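PDB 2HC9: leucine aminopeptidase 1 from Caenorhabditis elegans, which releases amino acids, preferably leucine, from the N-terminus of peptides with the help of two zinc ions per subunit, and probably acts as a digestive enzyme. Local coordinates for residues 15-20 with 103-108. The protein carries 1 engineered substitution. Numbering follows the deposited sequence. Where two conformers were deposited one is given.
Sequences DGLTSL and PEDTKN
T18 and N108 pair in parallel between strands 18-25 and 108-114 in the mixed sheet of the N-terminal domain, which belongs to the macro clan and lies away from the zinc site. Backbone bonds make this the tight part. The carbonyl O of L17 accepts two donors, K107 N at 2.8 Å and N108 N at 3.0 Å, the second lying in the carbonyl plane; S19 N then bonds to N108 O nearly along the C=O axis. The side chains of T18 and N108 lie on the same face of the sheet, OG1 of T18 reaching to 3.5 Å from CB of N108. A beta-branched threonine suits a strand: CG2 stands anti to the backbone N (chi1 -61° for OG1) and packs on N108, while OG1 turns back to bond G16 O and ties down the loop of 15-17. An alanine in place of T18 would probably leave G16 O without this hydroxyl and open a gap beside N108 CB. The backbone angles of G16 call for glycine, since a CB there would jam against the preceding carbonyl O and clash with K107 CG.

The outer side is looser. K107 lays only CB and CG near the backbone of 16-17, and its chain, bent at chi2, leads the amine away, as suits an exposed lysine. L17 brings CD2 up to the carboxylate of D105, the two side chains crossing at a slant; OD2 of D105 forms a salt bridge with R58 of the second subunit, an arginine that packs on L17 as well. D105 itself sits in a type I turn from P103 to T106, fastened twice at P103 O, by T106 N and T106 OG1 from the same face. CD2 of L17 stops 3.4 Å from OD1 of D105.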
loop_
_atom_site.group_PDB
_atom_site.type_symbol
_atom_site.label_atom_id
_atom_site.label_comp_id
_atom_site.label_asym_id
_atom_site.label_seq_id
_atom_site.Cartn_x
_atom_site.Cartn_y
_atom_site.Cartn_z
ATOM N N ASP A 15 58.978 -1.156 6.961
ATOM C CA ASP A 15 58.917 -2.288 7.875
ATOM C C ASP A 15 57.461 -2.574 8.242
ATOM O O ASP A 15 56.610 -1.674 8.219
ATOM C CB ASP A 15 59.692 -1.959 9.161
ATOM C CG ASP A 15 61.194 -1.913 8.947
ATOM O OD1 ASP A 15 61.709 -2.690 8.110
ATOM O OD2 ASP A 15 61.864 -1.102 9.624
ATOM N N GLY A 16 57.176 -3.819 8.587
ATOM C CA GLY A 16 55.865 -4.156 9.123
ATOM C C GLY A 16 55.133 -5.069 8.160
ATOM O O GLY A 16 55.431 -5.081 6.959
ATOM N N LEU A 17 54.191 -5.842 8.698
ATOM C CA LEU A 17 53.435 -6.821 7.915
ATOM C C LEU A 17 52.756 -6.094 6.761
ATOM O O LEU A 17 52.093 -5.063 6.963
ATOM C CB LEU A 17 52.378 -7.504 8.783
ATOM C CG LEU A 17 51.697 -8.738 8.175
ATOM C CD1 LEU A 17 52.719 -9.851 7.858
ATOM C CD2 LEU A 17 50.617 -9.256 9.155
ATOM N N THR A 18 52.954 -6.624 5.562
ATOM C CA THR A 18 52.503 -5.973 4.326
ATOM C C THR A 18 51.552 -6.891 3.573
ATOM O O THR A 18 51.848 -8.074 3.356
ATOM C CB THR A 18 53.687 -5.660 3.429
ATOM O OG1 THR A 18 54.547 -4.773 4.132
ATOM C CG2 THR A 18 53.241 -5.025 2.114
ATOM N N SER A 19 50.397 -6.340 3.212
ATOM C CA SER A 19 49.506 -6.945 2.224
ATOM C C SER A 19 49.838 -6.434 0.835
ATOM O O SER A 19 50.044 -5.231 0.645
ATOM C CB SER A 19 48.044 -6.584 2.498
ATOM O OG SER A 19 47.237 -7.018 1.413
ATOM N N LEU A 20 49.864 -7.336 -0.138
ATOM C CA LEU A 20 50.200 -6.945 -1.489
ATOM C C LEU A 20 49.008 -7.169 -2.415
ATOM O O LEU A 20 48.446 -8.269 -2.479
ATOM C CB LEU A 20 51.394 -7.767 -2.012
ATOM C CG LEU A 20 51.696 -7.601 -3.508
ATOM C CD1 LEU A 20 52.204 -6.197 -3.801
ATOM C CD2 LEU A 20 52.721 -8.656 -4.005
ATOM N N PRO A 103 44.348 -8.673 7.322
ATOM C CA PRO A 103 44.502 -9.145 8.697
ATOM C C PRO A 103 44.695 -8.006 9.687
ATOM O O PRO A 103 45.292 -6.980 9.369
ATOM C CB PRO A 103 45.737 -10.058 8.633
ATOM C CG PRO A 103 45.747 -10.543 7.216
ATOM C CD PRO A 103 45.249 -9.380 6.386
ATOM N N GLU A 104 44.149 -8.197 10.878
ATOM C CA GLU A 104 44.174 -7.233 11.974
ATOM C C GLU A 104 45.551 -6.552 12.164
ATOM O O GLU A 104 45.639 -5.352 12.426
ATOM C CB GLU A 104 43.730 -8.021 13.224
ATOM C CG GLU A 104 43.914 -7.411 14.561
ATOM C CD GLU A 104 45.335 -7.491 15.049
ATOM O OE1 GLU A 104 45.894 -8.609 15.224
ATOM O OE2 GLU A 104 45.885 -6.404 15.255
ATOM N N ASP A 105 46.629 -7.315 12.035
ATOM C CA ASP A 105 47.961 -6.781 12.317
ATOM C C ASP A 105 48.743 -6.319 11.076
ATOM O O ASP A 105 49.944 -6.036 11.158
ATOM C CB ASP A 105 48.787 -7.808 13.105
ATOM C CG ASP A 105 48.879 -9.164 12.404
ATOM O OD1 ASP A 105 48.111 -9.419 11.450
ATOM O OD2 ASP A 105 49.738 -9.986 12.805
ATOM N N THR A 106 48.077 -6.251 9.925
ATOM C CA THR A 106 48.653 -5.585 8.752
ATOM C C THR A 106 49.056 -4.134 9.050
ATOM O O THR A 106 48.259 -3.363 9.586
ATOM C CB THR A 106 47.647 -5.579 7.583
ATOM O OG1 THR A 106 47.217 -6.922 7.324
ATOM C CG2 THR A 106 48.295 -5.002 6.331
ATOM N N LYS A 107 50.287 -3.769 8.692
ATOM C CA LYS A 107 50.746 -2.381 8.821
ATOM C C LYS A 107 50.640 -1.638 7.493
ATOM O O LYS A 107 50.265 -0.454 7.467
ATOM C CB LYS A 107 52.215 -2.335 9.315
ATOM C CG LYS A 107 52.475 -3.087 10.613
ATOM C CD LYS A 107 51.570 -2.600 11.740
ATOM C CE LYS A 107 51.907 -3.306 13.055
ATOM N NZ LYS A 107 51.296 -2.660 14.263
ATOM N N ASN A 108 51.020 -2.329 6.413
ATOM C CA ASN A 108 51.165 -1.731 5.079
ATOM C C ASN A 108 50.273 -2.443 4.061
ATOM O O ASN A 108 50.199 -3.681 4.035
ATOM C CB ASN A 108 52.615 -1.855 4.584
ATOM C CG ASN A 108 53.626 -1.358 5.602
ATOM O OD1 ASN A 108 54.538 -2.087 6.000
ATOM N ND2 ASN A 108 53.477 -0.117 6.017
#